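4-alpha-glucanotransferase (Corynebacterium glutamicum, PDB 5B68) is an amylomaltase, or disproportionating enzyme, that joins an N-terminal beta-sandwich domain to a glucanotransferase domain of the TIM-barrel clan. Local coordinates at residues A[188-194]-A[274-280]; A[654-660]-A[674-680]; A[140-144]-A[493-499]. All coordinates share one frame; numbering follows the deposited sequence.

Interaction 1 of 3, residues A[188-194]-A[274-280]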
loop_
_atom_site.group_PDB
_atom_site.type_symbol
_atom_site.label_atom_id
_atom_site.label_comp_id
_atom_site.label_asym_id
_atom_site.label_seq_id
_atom_site.Cartn_x
_atom_site.Cartn_y
_atom_site.Cartn_z
ATOM N N ARG A 188 22.487 -2.150 -3.306
ATOM C CA ARG A 188 23.484 -1.141 -3.101
ATOM C C ARG A 188 24.300 -0.894 -4.361
ATOM O O ARG A 188 24.503 -1.779 -5.164
ATOM C CB ARG A 188 24.429 -1.567 -1.979
ATOM C CG ARG A 188 23.870 -1.449 -0.574
ATOM C CD ARG A 188 23.069 -2.667 -0.158
ATOM N NE ARG A 188 23.865 -3.879 -0.101
ATOM C CZ ARG A 188 24.599 -4.267 0.932
ATOM N NH1 ARG A 188 24.667 -3.535 2.028
ATOM N NH2 ARG A 188 25.277 -5.390 0.866
ATOM N N SER A 189 24.729 0.346 -4.514
ATOM C CA SER A 189 25.753 0.744 -5.458
ATOM C C SER A 189 27.053 0.903 -4.697
ATOM O O SER A 189 27.092 0.717 -3.508
ATOM C CB SER A 189 25.383 2.052 -6.142
ATOM O OG SER A 189 25.437 3.137 -5.255
ATOM N N THR A 190 28.116 1.259 -5.388
ATOM C CA THR A 190 29.380 1.507 -4.710
ATOM C C THR A 190 29.257 2.655 -3.716
ATOM O O THR A 190 29.878 2.637 -2.684
ATOM C CB THR A 190 30.502 1.814 -5.698
ATOM O OG1 THR A 190 30.139 2.950 -6.466
ATOM C CG2 THR A 190 30.695 0.674 -6.616
ATOM N N LEU A 191 28.485 3.670 -4.083
ATOM C CA LEU A 191 28.292 4.843 -3.251
ATOM C C LEU A 191 27.178 4.817 -2.175
ATOM O O LEU A 191 27.153 5.678 -1.346
ATOM C CB LEU A 191 28.162 6.084 -4.127
ATOM C CG LEU A 191 29.284 6.316 -5.139
ATOM C CD1 LEU A 191 28.940 7.416 -6.119
ATOM C CD2 LEU A 191 30.602 6.608 -4.452
ATOM N N SER A 192 26.279 3.843 -2.182
ATOM C CA SER A 192 25.236 3.769 -1.163
ATOM C C SER A 192 25.857 3.796 0.254
ATOM O O SER A 192 26.919 3.197 0.501
ATOM C CB SER A 192 24.427 2.501 -1.270
ATOM O OG SER A 192 23.986 2.283 -2.620
ATOM N N TRP A 193 25.130 4.388 1.199
ATOM C CA TRP A 193 25.494 4.264 2.626
ATOM C C TRP A 193 25.017 2.995 3.246
ATOM O O TRP A 193 24.142 2.986 4.142
ATOM C CB TRP A 193 25.022 5.502 3.414
ATOM C CG TRP A 193 25.747 6.755 3.105
ATOM C CD1 TRP A 193 26.375 7.121 1.926
ATOM C CD2 TRP A 193 25.909 7.880 3.988
ATOM N NE1 TRP A 193 26.881 8.374 2.040
ATOM C CE2 TRP A 193 26.620 8.859 3.292
ATOM C CE3 TRP A 193 25.483 8.153 5.290
ATOM C CZ2 TRP A 193 26.935 10.100 3.852
ATOM C CZ3 TRP A 193 25.820 9.412 5.847
ATOM C CH2 TRP A 193 26.519 10.342 5.111
ATOM N N GLY A 194 25.501 1.853 2.739
ATOM C CA GLY A 194 25.103 0.616 3.359
ATOM C C GLY A 194 23.744 0.098 2.934
ATOM O O GLY A 194 23.395 -1.022 3.224
ATOM N N PHE A 274 30.204 3.261 5.702
ATOM C CA PHE A 274 28.917 2.608 5.412
ATOM C C PHE A 274 29.115 1.882 4.075
ATOM O O PHE A 274 28.625 0.764 3.896
ATOM C CB PHE A 274 27.732 3.616 5.400
ATOM C CG PHE A 274 27.372 4.107 6.785
ATOM C CD1 PHE A 274 27.032 3.201 7.799
ATOM C CD2 PHE A 274 27.426 5.464 7.085
ATOM C CE1 PHE A 274 26.749 3.653 9.100
ATOM C CE2 PHE A 274 27.156 5.913 8.364
ATOM C CZ PHE A 274 26.841 5.014 9.371
ATOM N N ARG A 275 29.858 2.513 3.180
ATOM C CA ARG A 275 30.137 1.943 1.849
ATOM C C ARG A 275 30.865 0.575 1.885
ATOM O O ARG A 275 30.663 -0.254 1.028
ATOM C CB ARG A 275 30.984 2.926 1.052
ATOM C CG ARG A 275 30.168 4.096 0.576
ATOM C CD ARG A 275 30.977 5.196 -0.056
ATOM N NE ARG A 275 30.058 6.277 -0.419
ATOM C CZ ARG A 275 30.391 7.506 -0.772
ATOM N NH1 ARG A 275 31.665 7.899 -0.857
ATOM N NH2 ARG A 275 29.429 8.355 -1.077
ATOM N N GLU A 276 31.705 0.339 2.875
ATOM C CA GLU A 276 32.282 -0.984 3.051
ATOM C C GLU A 276 31.201 -2.071 3.222
ATOM O O GLU A 276 31.348 -3.212 2.751
ATOM C CB GLU A 276 33.229 -0.993 4.297
ATOM C CG GLU A 276 34.535 -0.229 4.082
ATOM C CD GLU A 276 35.418 -0.815 2.958
ATOM O OE1 GLU A 276 35.468 -2.072 2.781
ATOM O OE2 GLU A 276 36.065 -0.017 2.234
ATOM N N ARG A 277 30.091 -1.738 3.905
ATOM C CA ARG A 277 29.008 -2.676 4.097
ATOM C C ARG A 277 28.422 -3.147 2.759
ATOM O O ARG A 277 28.012 -4.286 2.645
ATOM C CB ARG A 277 27.887 -2.100 4.991
ATOM C CG ARG A 277 28.422 -1.562 6.327
ATOM C CD ARG A 277 27.268 -1.348 7.281
ATOM N NE ARG A 277 27.747 -0.622 8.452
ATOM C CZ ARG A 277 26.959 0.009 9.327
ATOM N NH1 ARG A 277 25.616 -0.000 9.206
ATOM N NH2 ARG A 277 27.536 0.652 10.347
ATOM N N ASN A 278 28.506 -2.285 1.768
ATOM C CA ASN A 278 27.953 -2.568 0.453
ATOM C C ASN A 278 28.573 -3.793 -0.190
ATOM O O ASN A 278 27.951 -4.382 -1.045
ATOM C CB ASN A 278 28.214 -1.446 -0.532
ATOM C CG ASN A 278 27.589 -0.095 -0.102
ATOM O OD1 ASN A 278 26.800 -0.018 0.816
ATOM N ND2 ASN A 278 27.972 0.945 -0.768
ATOM N N LEU A 279 29.816 -4.088 0.202
ATOM C CA LEU A 279 30.585 -5.198 -0.323
ATOM C C LEU A 279 30.418 -6.455 0.439
ATOM O O LEU A 279 30.964 -7.463 0.022
ATOM C CB LEU A 279 32.084 -4.835 -0.364
ATOM C CG LEU A 279 32.441 -3.518 -1.054
ATOM C CD1 LEU A 279 33.925 -3.207 -0.985
ATOM C CD2 LEU A 279 32.033 -3.454 -2.519
ATOM N N THR A 280 29.680 -6.433 1.551
ATOM C CA THR A 280 29.525 -7.614 2.419
ATOM C C THR A 280 28.141 -8.169 2.293
ATOM O O THR A 280 27.210 -7.496 1.805
ATOM C CB THR A 280 29.789 -7.275 3.906
ATOM O OG1 THR A 280 28.623 -6.667 4.473
ATOM C CG2 THR A 280 30.953 -6.329 4.063
HETATM O O HOH W 1 25.687 -5.432 4.201
HETATM O O HOH W 2 31.204 0.351 -1.864
HETATM O O HOH W 3 26.714 8.496 -1.597
#
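Asn278 lays its amide against the loop 188-194, where both ends of the group find backbone partners. Its ND2 gives a fairly straight bond to Ser192 O (2.8 Å, 159° at the hydrogen), with the oxygen nearly in the amide plane, and a weak one to Thr190 O. On the other end, OD1 takes a weak bond from Gly194 N at 3.0 Å. Asparagine suits this place because one short side chain offers both a donor and an acceptor. Arg275 is extended from CG to NE, which carries its guanidinium alongside Leu191: NE bonds to Leu191 O at 3.1 Å from above the carbonyl plane, while Leu191 CD2 sits over the centre of one guanidinium face, 3.8 Å from CZ. Arg275 NH2 also forms a salt bridge with Glu251, which accepts the indole N-H of Trp193 as well. Arg188 is bent at chi2 and chi3, folding its guanidinium so that one face lies, off centre, against Asn278 CA; NH1 holds Gly194 O in the guanidinium plane, and NH2 reaches Thr280 O weakly at 3.0 Å. The Trp193 and Phe274 ring planes are nearly parallel (19°) but barely overlap, Trp193 CE3 lying 3.8 Å from Phe274 CD2, and Phe274 CB packs on the Trp193 backbone. Thus helix 261-277 and the type I turn Arg277-Thr280 are fastened to the loop after strand 177-182 of the TIM barrel.

Interaction 2 of 3, residues A[654-660]-A[674-680]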
loop_
_atom_site.group_PDB
_atom_site.type_symbol
_atom_site.label_atom_id
_atom_site.label_comp_id
_atom_site.label_asym_id
_atom_site.label_seq_id
_atom_site.Cartn_x
_atom_site.Cartn_y
_atom_site.Cartn_z
ATOM N N VAL A 654 20.072 -12.720 -10.018
ATOM C CA VAL A 654 21.434 -12.840 -9.541
ATOM C C VAL A 654 21.697 -14.141 -8.759
ATOM O O VAL A 654 22.799 -14.334 -8.279
ATOM C CB VAL A 654 21.826 -11.622 -8.670
ATOM C CG1 VAL A 654 21.653 -10.349 -9.442
ATOM C CG2 VAL A 654 20.966 -11.580 -7.430
ATOM N N GLY A 655 20.682 -14.998 -8.617
ATOM C CA GLY A 655 20.794 -16.281 -7.936
ATOM C C GLY A 655 20.661 -16.245 -6.440
ATOM O O GLY A 655 21.102 -17.146 -5.778
ATOM N N GLU A 656 20.116 -15.146 -5.894
ATOM C CA GLU A 656 19.865 -15.023 -4.411
ATOM C C GLU A 656 19.124 -16.270 -3.876
ATOM O O GLU A 656 18.103 -16.692 -4.445
ATOM C CB GLU A 656 19.012 -13.731 -4.222
ATOM C CG GLU A 656 18.552 -13.413 -2.847
ATOM C CD GLU A 656 19.675 -12.992 -1.953
ATOM O OE1 GLU A 656 20.234 -13.919 -1.307
ATOM O OE2 GLU A 656 20.033 -11.771 -1.878
ATOM N N LYS A 657 19.610 -16.807 -2.778
ATOM C CA LYS A 657 18.889 -17.896 -2.088
ATOM C C LYS A 657 18.149 -17.475 -0.798
ATOM O O LYS A 657 17.287 -18.234 -0.342
ATOM C CB LYS A 657 19.825 -19.072 -1.794
ATOM C CG LYS A 657 20.150 -19.849 -3.067
ATOM C CD LYS A 657 21.238 -20.895 -2.903
ATOM C CE LYS A 657 21.506 -21.526 -4.268
ATOM N NZ LYS A 657 22.739 -22.359 -4.292
ATOM N N ARG A 658 18.537 -16.337 -0.196
ATOM C CA ARG A 658 17.931 -15.858 1.081
ATOM C C ARG A 658 16.575 -15.088 0.939
ATOM O O ARG A 658 16.495 -14.093 0.198
ATOM C CB ARG A 658 18.937 -15.008 1.813
ATOM C CG ARG A 658 20.249 -15.717 2.061
ATOM C CD ARG A 658 21.021 -15.080 3.180
ATOM N NE ARG A 658 21.778 -13.892 2.782
ATOM C CZ ARG A 658 22.483 -13.143 3.641
ATOM N NH1 ARG A 658 23.161 -12.089 3.228
ATOM N NH2 ARG A 658 22.528 -13.456 4.944
ATOM N N ALA A 659 15.532 -15.571 1.659
ATOM C CA ALA A 659 14.240 -14.879 1.821
ATOM C C ALA A 659 14.436 -13.528 2.459
ATOM O O ALA A 659 15.332 -13.332 3.309
ATOM C CB ALA A 659 13.235 -15.693 2.613
ATOM N N GLN A 660 13.680 -12.551 1.950
ATOM C CA GLN A 660 13.737 -11.207 2.517
ATOM C C GLN A 660 12.852 -11.152 3.781
ATOM O O GLN A 660 13.193 -10.441 4.746
ATOM C CB GLN A 660 13.196 -10.185 1.510
ATOM C CG GLN A 660 13.400 -8.710 1.928
ATOM C CD GLN A 660 14.822 -8.306 2.184
ATOM O OE1 GLN A 660 15.232 -8.134 3.338
ATOM N NE2 GLN A 660 15.624 -8.105 1.099
ATOM N N CYS A 674 15.996 -7.044 6.116
ATOM C CA CYS A 674 17.391 -6.661 6.286
ATOM C C CYS A 674 18.418 -7.423 5.438
ATOM O O CYS A 674 19.594 -7.352 5.710
ATOM C CB CYS A 674 17.780 -6.792 7.751
ATOM S SG CYS A 674 16.767 -5.772 8.839
ATOM N N ILE A 675 17.955 -8.164 4.443
ATOM C CA ILE A 675 18.818 -9.075 3.700
ATOM C C ILE A 675 19.333 -8.411 2.428
ATOM O O ILE A 675 18.585 -8.234 1.498
ATOM C CB ILE A 675 18.036 -10.348 3.308
ATOM C CG1 ILE A 675 17.394 -11.016 4.531
ATOM C CG2 ILE A 675 18.906 -11.318 2.535
ATOM C CD1 ILE A 675 18.359 -11.466 5.599
ATOM N N PRO A 676 20.616 -8.068 2.394
ATOM C CA PRO A 676 21.217 -7.411 1.197
ATOM C C PRO A 676 21.273 -8.324 -0.029
ATOM O O PRO A 676 21.264 -9.571 0.103
ATOM C CB PRO A 676 22.609 -7.075 1.628
ATOM C CG PRO A 676 22.940 -8.161 2.578
ATOM C CD PRO A 676 21.686 -8.479 3.332
ATOM N N LEU A 677 21.235 -7.730 -1.208
ATOM C CA LEU A 677 21.159 -8.516 -2.464
ATOM C C LEU A 677 22.487 -9.280 -2.618
ATOM O O LEU A 677 23.556 -8.661 -2.667
ATOM C CB LEU A 677 20.956 -7.559 -3.661
ATOM C CG LEU A 677 20.760 -8.243 -5.036
ATOM C CD1 LEU A 677 19.453 -9.018 -5.080
ATOM C CD2 LEU A 677 20.890 -7.209 -6.171
ATOM N N CYS A 678 22.407 -10.607 -2.681
ATOM C CA CYS A 678 23.621 -11.396 -2.883
ATOM C C CYS A 678 23.380 -12.481 -3.894
ATOM O O CYS A 678 22.234 -12.916 -4.035
ATOM C CB CYS A 678 24.052 -12.027 -1.570
ATOM S SG CYS A 678 24.549 -10.826 -0.287
ATOM N N ASP A 679 24.486 -12.952 -4.534
ATOM C CA ASP A 679 24.394 -14.043 -5.565
ATOM C C ASP A 679 24.342 -15.419 -4.902
ATOM O O ASP A 679 24.217 -15.477 -3.693
ATOM C CB ASP A 679 25.527 -13.947 -6.593
ATOM C CG ASP A 679 26.940 -14.079 -5.956
ATOM O OD1 ASP A 679 27.065 -14.656 -4.821
ATOM O OD2 ASP A 679 27.879 -13.506 -6.571
ATOM N N SER A 680 24.342 -16.510 -5.680
ATOM C CA SER A 680 24.233 -17.863 -5.099
ATOM C C SER A 680 25.338 -18.261 -4.092
ATOM O O SER A 680 25.118 -19.120 -3.217
ATOM C CB SER A 680 24.167 -18.867 -6.231
ATOM O OG SER A 680 22.965 -18.641 -6.946
HETATM O O HOH W 4 21.708 -12.265 0.730
HETATM O O HOH W 5 18.177 -10.032 -0.921
HETATM O O HOH W 6 22.042 -15.907 -1.679
#
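Gln660 and Ile675 are joined by a pair of hydrogen bonds: Ile675 N gives to Gln660 OE1 at 2.9 Å, and Gln660 NE2 returns one to Ile675 O at 3.0 Å, in the carbonyl plane on a lone pair. Glutamine fits here because its amide serves both backbone polar groups of Ile675. Glu656, by contrast, only accepts. With CG anti to the backbone N (chi1 177°) and a bend at chi2, its OE2 takes the N-H of Cys678 at 2.8 Å from above the carboxylate plane, while OE1 accepts Arg658 N. Ser680 OG donates to Gly655 O (2.7 Å).

Among apolar contacts, Ile675 CG2 packs on Arg658 CB at 3.8 Å and under one face of its guanidinium, whose NH1 donates to the backbone O of Ser281; Val654 CG2 meets Leu677 CD1.

Of the waters, one accepts from Arg658 NE and lies within bonding distance of Glu656 OE1 and Pro676 O; another joins Glu656 OE1 and Lys657 N to Asp679 O. Two irregular loops are therefore joined without strand pairing, by side chains that bond to backbone groups, and Arg658 would probably help stabilise a charged Glu656 in this buried setting.

Interaction 3 of 3, residues A[140-144]-A[493-499]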
loop_
_atom_site.group_PDB
_atom_site.type_symbol
_atom_site.label_atom_id
_atom_site.label_comp_id
_atom_site.label_asym_id
_atom_site.label_seq_id
_atom_site.Cartn_x
_atom_site.Cartn_y
_atom_site.Cartn_z
ATOM N N PRO A 140 -16.887 16.693 -15.035
ATOM C CA PRO A 140 -15.526 16.189 -15.237
ATOM C C PRO A 140 -15.126 15.352 -14.039
ATOM O O PRO A 140 -15.675 15.539 -12.937
ATOM C CB PRO A 140 -14.683 17.487 -15.324
ATOM C CG PRO A 140 -15.443 18.496 -14.573
ATOM C CD PRO A 140 -16.893 18.157 -14.729
ATOM N N LEU A 141 -14.091 14.567 -14.230
ATOM C CA LEU A 141 -13.425 13.871 -13.121
ATOM C C LEU A 141 -12.934 14.862 -12.114
ATOM O O LEU A 141 -12.600 15.956 -12.485
ATOM C CB LEU A 141 -12.255 13.062 -13.660
ATOM C CG LEU A 141 -12.583 11.956 -14.658
ATOM C CD1 LEU A 141 -11.297 11.193 -14.990
ATOM C CD2 LEU A 141 -13.556 10.968 -14.121
ATOM N N GLY A 142 -12.952 14.502 -10.833
ATOM C CA GLY A 142 -12.202 15.284 -9.864
ATOM C C GLY A 142 -12.971 15.541 -8.607
ATOM O O GLY A 142 -13.927 14.820 -8.238
ATOM N N TRP A 143 -12.454 16.539 -7.897
ATOM C CA TRP A 143 -12.795 16.813 -6.522
ATOM C C TRP A 143 -13.607 18.078 -6.428
ATOM O O TRP A 143 -13.073 19.152 -6.323
ATOM C CB TRP A 143 -11.501 16.934 -5.697
ATOM C CG TRP A 143 -10.785 15.661 -5.702
ATOM C CD1 TRP A 143 -9.888 15.233 -6.619
ATOM C CD2 TRP A 143 -10.974 14.588 -4.794
ATOM N NE1 TRP A 143 -9.484 13.963 -6.329
ATOM C CE2 TRP A 143 -10.141 13.543 -5.208
ATOM C CE3 TRP A 143 -11.757 14.412 -3.662
ATOM C CZ2 TRP A 143 -10.068 12.346 -4.521
ATOM C CZ3 TRP A 143 -11.683 13.230 -2.989
ATOM C CH2 TRP A 143 -10.853 12.203 -3.419
ATOM N N HIS A 144 -14.916 17.896 -6.491
ATOM C CA HIS A 144 -15.900 18.959 -6.457
ATOM C C HIS A 144 -16.603 19.073 -5.105
ATOM O O HIS A 144 -16.278 18.366 -4.181
ATOM C CB HIS A 144 -16.911 18.758 -7.577
ATOM C CG HIS A 144 -16.289 18.327 -8.864
ATOM N ND1 HIS A 144 -15.164 18.924 -9.374
ATOM C CD2 HIS A 144 -16.592 17.319 -9.707
ATOM C CE1 HIS A 144 -14.827 18.331 -10.498
ATOM N NE2 HIS A 144 -15.673 17.349 -10.720
ATOM N N ILE A 493 -11.988 6.306 -5.871
ATOM C CA ILE A 493 -10.948 7.294 -5.648
ATOM C C ILE A 493 -9.555 6.755 -6.012
ATOM O O ILE A 493 -8.755 7.485 -6.495
ATOM C CB ILE A 493 -11.040 7.828 -4.213
ATOM C CG1 ILE A 493 -12.308 8.720 -4.067
ATOM C CG2 ILE A 493 -9.781 8.632 -3.810
ATOM C CD1 ILE A 493 -12.722 8.957 -2.609
ATOM N N LEU A 494 -9.251 5.491 -5.735
ATOM C CA LEU A 494 -8.038 4.922 -6.195
ATOM C C LEU A 494 -7.953 5.038 -7.724
ATOM O O LEU A 494 -6.925 5.453 -8.285
ATOM C CB LEU A 494 -7.946 3.461 -5.726
ATOM C CG LEU A 494 -6.859 2.601 -6.323
ATOM C CD1 LEU A 494 -5.512 3.156 -5.939
ATOM C CD2 LEU A 494 -7.007 1.187 -5.807
ATOM N N ALA A 495 -9.030 4.703 -8.419
ATOM C CA ALA A 495 -9.041 4.787 -9.883
ATOM C C ALA A 495 -8.879 6.236 -10.368
ATOM O O ALA A 495 -8.116 6.474 -11.338
ATOM C CB ALA A 495 -10.281 4.160 -10.486
ATOM N N LEU A 496 -9.517 7.155 -9.660
ATOM C CA LEU A 496 -9.429 8.560 -9.994
ATOM C C LEU A 496 -8.000 9.061 -9.858
ATOM O O LEU A 496 -7.483 9.634 -10.812
ATOM C CB LEU A 496 -10.362 9.401 -9.154
ATOM C CG LEU A 496 -10.283 10.943 -9.273
ATOM C CD1 LEU A 496 -10.484 11.451 -10.679
ATOM C CD2 LEU A 496 -11.314 11.528 -8.315
ATOM N N GLU A 497 -7.409 8.883 -8.701
ATOM C CA GLU A 497 -6.038 9.342 -8.513
ATOM C C GLU A 497 -5.014 8.714 -9.490
ATOM O O GLU A 497 -4.115 9.409 -10.030
ATOM C CB GLU A 497 -5.657 9.245 -7.074
ATOM C CG GLU A 497 -6.330 10.291 -6.184
ATOM C CD GLU A 497 -6.021 11.697 -6.593
ATOM O OE1 GLU A 497 -4.814 12.063 -6.741
ATOM O OE2 GLU A 497 -6.996 12.484 -6.776
ATOM N N ALA A 498 -5.129 7.409 -9.709
ATOM C CA ALA A 498 -4.342 6.735 -10.717
ATOM C C ALA A 498 -4.574 7.229 -12.141
ATOM O O ALA A 498 -3.610 7.439 -12.894
ATOM C CB ALA A 498 -4.495 5.194 -10.602
ATOM N N GLU A 499 -5.822 7.467 -12.522
ATOM C CA GLU A 499 -6.113 7.965 -13.839
ATOM C C GLU A 499 -5.499 9.344 -14.024
ATOM O O GLU A 499 -4.851 9.556 -15.048
ATOM C CB GLU A 499 -7.597 7.953 -14.129
ATOM C CG GLU A 499 -7.949 8.372 -15.544
ATOM C CD GLU A 499 -7.580 7.357 -16.626
ATOM O OE1 GLU A 499 -7.049 6.309 -16.310
ATOM O OE2 GLU A 499 -7.805 7.622 -17.807
#
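Trp143 reaches from the sandwich strand and meets the helix mainly through the long edge of its indole. Ile493 crosses it at about a right angle and touches that edge near the ring plane, CG2 lying 3.7 Å from Trp143 CH2. Glu497 also crosses nearly at a right angle, its carboxylate turned 48° from the ring, and comes to the same edge one helical turn further on. There Trp143 NE1 donates to Glu497 OE2 at 2.9 Å with a bent angle of 145° at the hydrogen; the acceptor is met nearly end-on along its C-O bond. A bend at chi2 of the glutamate brings the carboxylate to the indole N-H. The same OE2 forms a salt bridge with Arg448, so one oxygen receives both a neutral donor and a cation, which would favour a charged carboxylate in this buried place.

Leu496 lies between these two on the helix and divides its branches. CD2 goes to Trp143 on the strand, approaching obliquely, 3.6 Å from NE1, whereas CD1 turns to Leu141, just before the strand, 3.8 Å from its CB, and also nears Gly142 N. A branched leucine suits this place because its two methyls can serve different neighbours. Gly142 has a positive phi, a backbone shape that a glycine takes readily.

Arg444 of helix 441-452 makes a cation-pi contact with Trp143, and Ile160 of the adjoining strand 153-162 packs beside Trp143, Ile493 and Leu496. With axes 10.0 Å apart and directed at 117°, the strand and helix form an interdomain interface, in which the start of strand 142-150 of the N-terminal beta sandwich rests through a tryptophan on helix 487-500, one of the helices that surround the TIM barrel.

Overall arrangement
From the N terminus, the chain first passes the sandwich strand of interaction 3, whose partner 493-499 comes some 350 residues later, closing a very long loop. Within that loop lies interaction 1, which ties the segment after strand 177-182 to the end of helix 261-277, 80 residues on. Interaction 2 follows both in series and closes a short loop of 13 residues. Interactions 1 and 2, with centres about 15 Å apart, touch where Arg188 packs on Pro676. The centre of interaction 3 lies about 41 Å from that of interaction 1 and 39 Å from that of interaction 2, on the opposite side of the chain's centre; it joins sandwich to barrel domain, whereas the other two join parts of that domain to each other.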